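PDB 4YZE: HTH-type transcriptional repressor NemR from Escherichia coli, which represses transcription of the nemRA-gloA operon by binding DNA at the NemR box and takes part in the response to electrophiles and reactive chlorine species. Local coordinates for residues N83-I88 with N149-T153; A132-I136 with A162-Y166. The protein carries 5 engineered substitutions. Residue numbers count along the deposited sequence, not the author numbering.

Contact 1. Residues N83-I88 with N149-T153; sequences NYRDRI and NHSLT. Engineered in segment 149-153: S151 (natural residue Cys).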
ATOM      1  N   ASN A  83     -21.271  14.550 -13.496  1.00 61.92           N
ATOM      2  CA  ASN A  83     -21.968  14.123 -12.283  1.00 53.21           C
ATOM      3  C   ASN A  83     -21.048  13.463 -11.261  1.00 53.18           C
ATOM      4  O   ASN A  83     -19.833  13.316 -11.496  1.00 53.87           O
ATOM      5  CB  ASN A  83     -23.192  13.236 -12.613  1.00 58.97           C
ATOM      6  CG  ASN A  83     -22.821  11.923 -13.335  1.00 60.84           C
ATOM      7  OD1 ASN A  83     -21.706  11.401 -13.208  1.00 51.93           O
ATOM      8  ND2 ASN A  83     -23.785  11.373 -14.074  1.00 53.70           N
ATOM      9  N   TYR A  84     -21.611  13.064 -10.125  1.00 47.37           N
ATOM     10  CA  TYR A  84     -20.782  12.483  -9.070  1.00 51.61           C
ATOM     11  C   TYR A  84     -20.091  11.198  -9.494  1.00 51.65           C
ATOM     12  O   TYR A  84     -19.036  10.880  -8.977  1.00 47.90           O
ATOM     13  CB  TYR A  84     -21.580  12.267  -7.791  1.00 44.48           C
ATOM     14  CG  TYR A  84     -22.021  13.567  -7.187  1.00 58.00           C
ATOM     15  CD1 TYR A  84     -21.107  14.404  -6.571  1.00 45.22           C
ATOM     16  CD2 TYR A  84     -23.348  13.975  -7.259  1.00 56.64           C
ATOM     17  CE1 TYR A  84     -21.496  15.606  -6.030  1.00 53.65           C
ATOM     18  CE2 TYR A  84     -23.748  15.174  -6.717  1.00 59.78           C
ATOM     19  CZ  TYR A  84     -22.820  15.987  -6.108  1.00 61.25           C
ATOM     20  OH  TYR A  84     -23.224  17.184  -5.568  1.00 72.45           O
ATOM     21  N   ARG A  85     -20.680  10.451 -10.422  1.00 52.47           N
ATOM     22  CA  ARG A  85     -20.008   9.250 -10.877  1.00 45.21           C
ATOM     23  C   ARG A  85     -18.778   9.654 -11.700  1.00 53.65           C
ATOM     24  O   ARG A  85     -17.687   9.104 -11.487  1.00 42.11           O
ATOM     25  CB  ARG A  85     -20.939   8.336 -11.672  1.00 46.41           C
ATOM     26  CG  ARG A  85     -20.265   7.057 -12.144  1.00 44.33           C
ATOM     27  CD  ARG A  85     -21.232   6.073 -12.752  1.00 45.83           C
ATOM     28  NE  ARG A  85     -20.551   4.891 -13.277  1.00 45.72           N
ATOM     29  CZ  ARG A  85     -19.917   4.848 -14.449  1.00 46.91           C
ATOM     30  NH1 ARG A  85     -19.860   5.923 -15.228  1.00 48.24           N
ATOM     31  NH2 ARG A  85     -19.338   3.725 -14.848  1.00 47.10           N
ATOM     32  N   ASP A  86     -18.949  10.617 -12.613  1.00 45.44           N
ATOM     33  CA  ASP A  86     -17.839  11.115 -13.424  1.00 47.91           C
ATOM     34  C   ASP A  86     -16.696  11.624 -12.549  1.00 44.27           C
ATOM     35  O   ASP A  86     -15.513  11.418 -12.851  1.00 44.75           O
ATOM     36  CB  ASP A  86     -18.299  12.258 -14.327  1.00 56.41           C
ATOM     37  CG  ASP A  86     -19.387  11.841 -15.303  1.00 65.79           C
ATOM     38  OD1 ASP A  86     -19.433  10.651 -15.698  1.00 62.29           O
ATOM     39  OD2 ASP A  86     -20.187  12.725 -15.688  1.00 74.86           O
ATOM     40  N   ARG A  87     -17.050  12.306 -11.468  1.00 45.35           N
ATOM     41  CA  ARG A  87     -16.041  12.899 -10.602  1.00 52.23           C
ATOM     42  C   ARG A  87     -15.262  11.832  -9.842  1.00 46.30           C
ATOM     43  O   ARG A  87     -14.049  11.909  -9.720  1.00 46.92           O
ATOM     44  CB  ARG A  87     -16.682  13.909  -9.654  1.00 55.90           C
ATOM     45  CG  ARG A  87     -17.245  15.116 -10.391  1.00 61.46           C
ATOM     46  CD  ARG A  87     -18.105  15.957  -9.468  1.00 65.52           C
ATOM     47  NE  ARG A  87     -19.099  16.728 -10.206  1.00 75.89           N
ATOM     48  CZ  ARG A  87     -19.852  17.686  -9.675  1.00 76.27           C
ATOM     49  NH1 ARG A  87     -19.719  18.005  -8.393  1.00 69.14           N
ATOM     50  NH2 ARG A  87     -20.731  18.330 -10.432  1.00 80.78           N
ATOM     51  N   ILE A  88     -15.963  10.820  -9.358  1.00 44.35           N
ATOM     52  CA  ILE A  88     -15.289   9.706  -8.717  1.00 48.29           C
ATOM     53  C   ILE A  88     -14.331   8.993  -9.676  1.00 52.07           C
ATOM     54  O   ILE A  88     -13.186   8.703  -9.298  1.00 48.75           O
ATOM     55  CB  ILE A  88     -16.291   8.743  -8.092  1.00 47.64           C
ATOM     56  CG1 ILE A  88     -16.892   9.400  -6.854  1.00 40.68           C
ATOM     57  CG2 ILE A  88     -15.619   7.436  -7.700  1.00 50.15           C
ATOM     58  CD1 ILE A  88     -18.101   8.684  -6.304  1.00 37.45           C
ATOM     59  N   ASN A 149     -28.925  12.165  -5.965  1.00 55.38           N
ATOM     60  CA  ASN A 149     -29.383  12.693  -7.248  1.00 67.08           C
ATOM     61  C   ASN A 149     -29.450  11.652  -8.369  1.00 57.44           C
ATOM     62  O   ASN A 149     -29.623  12.016  -9.528  1.00 59.16           O
ATOM     63  CB  ASN A 149     -28.584  13.936  -7.673  1.00 68.53           C
ATOM     64  CG  ASN A 149     -27.173  13.608  -8.168  1.00 67.43           C
ATOM     65  OD1 ASN A 149     -26.777  12.444  -8.296  1.00 59.52           O
ATOM     66  ND2 ASN A 149     -26.411  14.654  -8.458  1.00 73.93           N
ATOM     67  N   HIS A 150     -29.280  10.374  -8.018  1.00 55.60           N
ATOM     68  CA  HIS A 150     -29.480   9.252  -8.951  1.00 58.70           C
ATOM     69  C   HIS A 150     -28.419   9.185 -10.079  1.00 67.63           C
ATOM     70  O   HIS A 150     -28.726   8.718 -11.179  1.00 61.89           O
ATOM     71  CB  HIS A 150     -30.923   9.283  -9.524  1.00 59.35           C
ATOM     72  CG  HIS A 150     -31.444   7.952  -9.982  1.00 59.92           C
ATOM     73  ND1 HIS A 150     -31.594   6.876  -9.135  1.00 66.49           N
ATOM     74  CD2 HIS A 150     -31.864   7.530 -11.199  1.00 61.81           C
ATOM     75  CE1 HIS A 150     -32.081   5.847  -9.810  1.00 64.31           C
ATOM     76  NE2 HIS A 150     -32.241   6.216 -11.067  1.00 61.75           N
ATOM     77  N   SER A 151     -27.191   9.647  -9.790  1.00 52.52           N
ATOM     78  CA  SER A 151     -26.035   9.564 -10.703  1.00 56.03           C
ATOM     79  C   SER A 151     -25.362   8.194 -10.729  1.00 49.49           C
ATOM     80  O   SER A 151     -24.624   7.878 -11.665  1.00 52.74           O
ATOM     81  CB  SER A 151     -24.908  10.523 -10.264  1.00 51.91           C
ATOM     82  OG  SER A 151     -25.267  11.884 -10.307  1.00 60.73           O
ATOM     83  N   LEU A 152     -25.527   7.421  -9.663  1.00 48.26           N
ATOM     84  CA  LEU A 152     -24.709   6.226  -9.489  1.00 46.40           C
ATOM     85  C   LEU A 152     -25.327   5.284  -8.492  1.00 46.61           C
ATOM     86  O   LEU A 152     -26.071   5.706  -7.617  1.00 46.73           O
ATOM     87  CB  LEU A 152     -23.301   6.602  -9.015  1.00 44.17           C
ATOM     88  CG  LEU A 152     -23.165   7.501  -7.780  1.00 48.87           C
ATOM     89  CD1 LEU A 152     -23.268   6.712  -6.476  1.00 49.09           C
ATOM     90  CD2 LEU A 152     -21.854   8.273  -7.815  1.00 52.02           C
ATOM     91  N   THR A 153     -24.967   4.014  -8.603  1.00 45.51           N
ATOM     92  CA  THR A 153     -25.481   3.001  -7.700  1.00 45.49           C
ATOM     93  C   THR A 153     -24.322   2.096  -7.297  1.00 45.92           C
ATOM     94  O   THR A 153     -23.351   1.962  -8.052  1.00 43.03           O
ATOM     95  CB  THR A 153     -26.643   2.190  -8.356  1.00 60.30           C
ATOM     96  OG1 THR A 153     -27.355   1.458  -7.351  1.00 58.64           O
ATOM     97  CG2 THR A 153     -26.125   1.241  -9.427  1.00 60.50           C
TER
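The start of helix 84-97 is closed by a cap of its own, while one side of it packs on N149-T153. N83 is the N-cap: its OD1 accepts from D86 N at 2.9 Å, and D86 OD2 in turn takes N83 N at 3.1 Å, a reciprocal capping box. The p rotamer of N83 places OD1 on D86 N. Its CA-to-CB bond points toward the loop, and CB lies 3.4 Å from the OG of S151, an engineered serine in place of the natural cysteine. Y84 follows with its ring edge to the loop; N149 ND2 lies 3.2 Å from Y84 CE2, near the ring plane. The loop is held in shape locally. Helix 122-148 ends in a Schellman motif with H150, at positive phi, as its C-prime residue, and N149 OD1 accepts from S151 OG at 2.6 Å and, weakly, from S151 N. The contact thus sets the start of one helix of the TetR-type C-terminal domain against the turn that closes another. No hydrogen bond crosses between N83-I88 and N149-T153. R85 contributes its aliphatic part, with R85 CB 4.0 Å from L152 CB, while its guanidinium leads away to the backbone oxygens of I196 and K193. One helical turn after Y84, I88 brings CD1 to 4.1 Å from L152 CD2; the same CD2 lies 4.0 Å from Y84 CB and 3.6 Å from R85 N, so one methyl touches all three residues.

Contact 2. Residues A132-I136 with A162-Y166; sequences ARGVI and AQVLY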
ATOM      1  N   ALA A 132      -5.711  10.443   5.646  1.00 36.01           N
ATOM      2  CA  ALA A 132      -6.512   9.391   5.060  1.00 41.59           C
ATOM      3  C   ALA A 132      -8.018   9.552   5.374  1.00 47.07           C
ATOM      4  O   ALA A 132      -8.858   9.406   4.470  1.00 35.72           O
ATOM      5  CB  ALA A 132      -6.017   8.053   5.534  1.00 35.31           C
ATOM      6  N   ARG A 133      -8.354   9.834   6.636  1.00 37.72           N
ATOM      7  CA  ARG A 133      -9.761  10.004   7.024  1.00 40.87           C
ATOM      8  C   ARG A 133     -10.444  11.102   6.212  1.00 39.39           C
ATOM      9  O   ARG A 133     -11.593  10.935   5.780  1.00 48.08           O
ATOM     10  CB  ARG A 133      -9.906  10.273   8.530  1.00 39.61           C
ATOM     11  CG  ARG A 133     -10.007   9.007   9.382  1.00 43.22           C
ATOM     12  CD  ARG A 133     -10.624   9.286  10.789  1.00 51.27           C
ATOM     13  NE  ARG A 133     -10.119  10.536  11.327  1.00 48.51           N
ATOM     14  CZ  ARG A 133      -8.929  10.658  11.910  1.00 53.07           C
ATOM     15  NH1 ARG A 133      -8.148   9.591  12.058  1.00 60.20           N
ATOM     16  NH2 ARG A 133      -8.524  11.839  12.347  1.00 50.87           N
ATOM     17  N   GLY A 134      -9.725  12.204   5.982  1.00 36.53           N
ATOM     18  CA  GLY A 134     -10.207  13.292   5.145  1.00 36.74           C
ATOM     19  C   GLY A 134     -10.534  12.850   3.720  1.00 43.94           C
ATOM     20  O   GLY A 134     -11.564  13.244   3.164  1.00 42.81           O
ATOM     21  N   VAL A 135      -9.671  12.039   3.111  1.00 37.09           N
ATOM     22  CA  VAL A 135      -9.926  11.621   1.728  1.00 33.97           C
ATOM     23  C   VAL A 135     -11.164  10.731   1.685  1.00 45.15           C
ATOM     24  O   VAL A 135     -12.035  10.883   0.835  1.00 41.82           O
ATOM     25  CB  VAL A 135      -8.738  10.853   1.115  1.00 37.74           C
ATOM     26  CG1 VAL A 135      -9.111  10.246  -0.261  1.00 33.01           C
ATOM     27  CG2 VAL A 135      -7.486  11.754   0.991  1.00 36.86           C
ATOM     28  N   ILE A 136     -11.217   9.795   2.619  1.00 33.53           N
ATOM     29  CA  ILE A 136     -12.284   8.830   2.687  1.00 40.71           C
ATOM     30  C   ILE A 136     -13.619   9.545   2.878  1.00 44.50           C
ATOM     31  O   ILE A 136     -14.603   9.217   2.222  1.00 34.89           O
ATOM     32  CB  ILE A 136     -12.033   7.832   3.825  1.00 39.49           C
ATOM     33  CG1 ILE A 136     -10.849   6.921   3.448  1.00 40.17           C
ATOM     34  CG2 ILE A 136     -13.289   7.018   4.096  1.00 33.99           C
ATOM     35  CD1 ILE A 136     -10.268   6.126   4.618  1.00 33.75           C
ATOM     36  N   ALA A 162     -16.548   3.927   0.483  1.00 35.75           N
ATOM     37  CA  ALA A 162     -15.452   4.899   0.356  1.00 40.03           C
ATOM     38  C   ALA A 162     -14.114   4.341   0.847  1.00 38.38           C
ATOM     39  O   ALA A 162     -13.070   4.651   0.284  1.00 31.41           O
ATOM     40  CB  ALA A 162     -15.779   6.199   1.092  1.00 31.11           C
ATOM     41  N   GLN A 163     -14.148   3.521   1.889  1.00 34.95           N
ATOM     42  CA  GLN A 163     -12.922   3.014   2.493  1.00 37.05           C
ATOM     43  C   GLN A 163     -12.270   1.985   1.587  1.00 35.67           C
ATOM     44  O   GLN A 163     -11.042   1.915   1.460  1.00 32.66           O
ATOM     45  CB  GLN A 163     -13.237   2.423   3.870  1.00 30.45           C
ATOM     46  CG  GLN A 163     -13.583   3.505   4.870  1.00 37.11           C
ATOM     47  CD  GLN A 163     -14.104   2.981   6.200  1.00 54.39           C
ATOM     48  OE1 GLN A 163     -14.275   3.752   7.147  1.00 59.59           O
ATOM     49  NE2 GLN A 163     -14.356   1.677   6.279  1.00 54.51           N
ATOM     50  N   VAL A 164     -13.110   1.180   0.957  1.00 27.99           N
ATOM     51  CA  VAL A 164     -12.653   0.213  -0.031  1.00 27.30           C
ATOM     52  C   VAL A 164     -12.003   0.926  -1.196  1.00 26.33           C
ATOM     53  O   VAL A 164     -10.973   0.485  -1.676  1.00 31.07           O
ATOM     54  CB  VAL A 164     -13.833  -0.645  -0.551  1.00 41.53           C
ATOM     55  CG1 VAL A 164     -13.468  -1.396  -1.854  1.00 33.70           C
ATOM     56  CG2 VAL A 164     -14.280  -1.610   0.531  1.00 42.48           C
ATOM     57  N   LEU A 165     -12.619   2.010  -1.665  1.00 27.16           N
ATOM     58  CA  LEU A 165     -12.071   2.769  -2.794  1.00 28.70           C
ATOM     59  C   LEU A 165     -10.692   3.321  -2.443  1.00 28.45           C
ATOM     60  O   LEU A 165      -9.765   3.330  -3.273  1.00 26.17           O
ATOM     61  CB  LEU A 165     -12.995   3.925  -3.175  1.00 29.07           C
ATOM     62  CG  LEU A 165     -14.343   3.640  -3.853  1.00 38.74           C
ATOM     63  CD1 LEU A 165     -15.088   4.942  -4.085  1.00 34.62           C
ATOM     64  CD2 LEU A 165     -14.168   2.907  -5.183  1.00 38.09           C
ATOM     65  N   TYR A 166     -10.552   3.788  -1.210  1.00 26.16           N
ATOM     66  CA  TYR A 166      -9.270   4.333  -0.764  1.00 26.32           C
ATOM     67  C   TYR A 166      -8.263   3.203  -0.622  1.00 25.87           C
ATOM     68  O   TYR A 166      -7.132   3.315  -1.087  1.00 25.66           O
ATOM     69  CB  TYR A 166      -9.434   5.114   0.544  1.00 28.47           C
ATOM     70  CG  TYR A 166      -8.129   5.714   1.016  1.00 34.80           C
ATOM     71  CD1 TYR A 166      -7.591   6.829   0.387  1.00 37.30           C
ATOM     72  CD2 TYR A 166      -7.419   5.149   2.061  1.00 38.92           C
ATOM     73  CE1 TYR A 166      -6.392   7.383   0.797  1.00 36.38           C
ATOM     74  CE2 TYR A 166      -6.202   5.701   2.490  1.00 42.18           C
ATOM     75  CZ  TYR A 166      -5.700   6.815   1.851  1.00 40.48           C
ATOM     76  OH  TYR A 166      -4.499   7.368   2.251  1.00 42.28           O
TER
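In the all-helical C-terminal domain of a TetR-family repressor, helices 122-148 and 158-179 meet where their segments A132-I136 and A162-Y166 cross steeply, and the pair illustrates how a few side-chain conformations can adapt to such a crossing. The axes of the two segments approach to 9.8 Å, with 119° between their directions. Y166 has its CA-to-CB bond toward the other segment, and in the t rotamer its ring lies against A132, V135 and I136, which all meet it obliquely; V135 CG1 is 3.8 Å from Y166 CD1 and A132 CB 3.9 Å from Y166 CE2. Y91 of helix 84-97 touches both V135 and Y166. I136 starts out sideways, but its m,t conformation carries the end of the chain closer, and CG1 reaches 3.7 Å from Y166 CB. Its other branch, CG2, lies 3.6 Å from CG of Q163, whose CG packs here while NE2 hydrogen-bonds to E183 OE2 of the second subunit. A132 and Y166 also touch Q175 of that subunit, so the crossing lies against the dimer interface. Where the backbones come nearest, the small A162 permits the approach: its CB sits 3.4 Å from I136 O.

Overall arrangement
The two contacts interlock along the chain, since the segments of contact 1 and contact 2 alternate in sequence, and helix 122-148 joins them. Contact 2 uses the body of that helix; contact 1 involves the loop that follows it, and I88 touches A142 and L143 on its last turns. Their centres are about 17 Å apart and their nearest atoms about 4 Å, without touching. Contact 1 lies toward the periphery, its centre about 22 Å from the chain's centre and away from the annotated sites. Contact 2 is buried, its centre about 10 Å from that point, and the side chain of Y166 lies about 7 Å from that of C108, central to the response to reactive chlorine species.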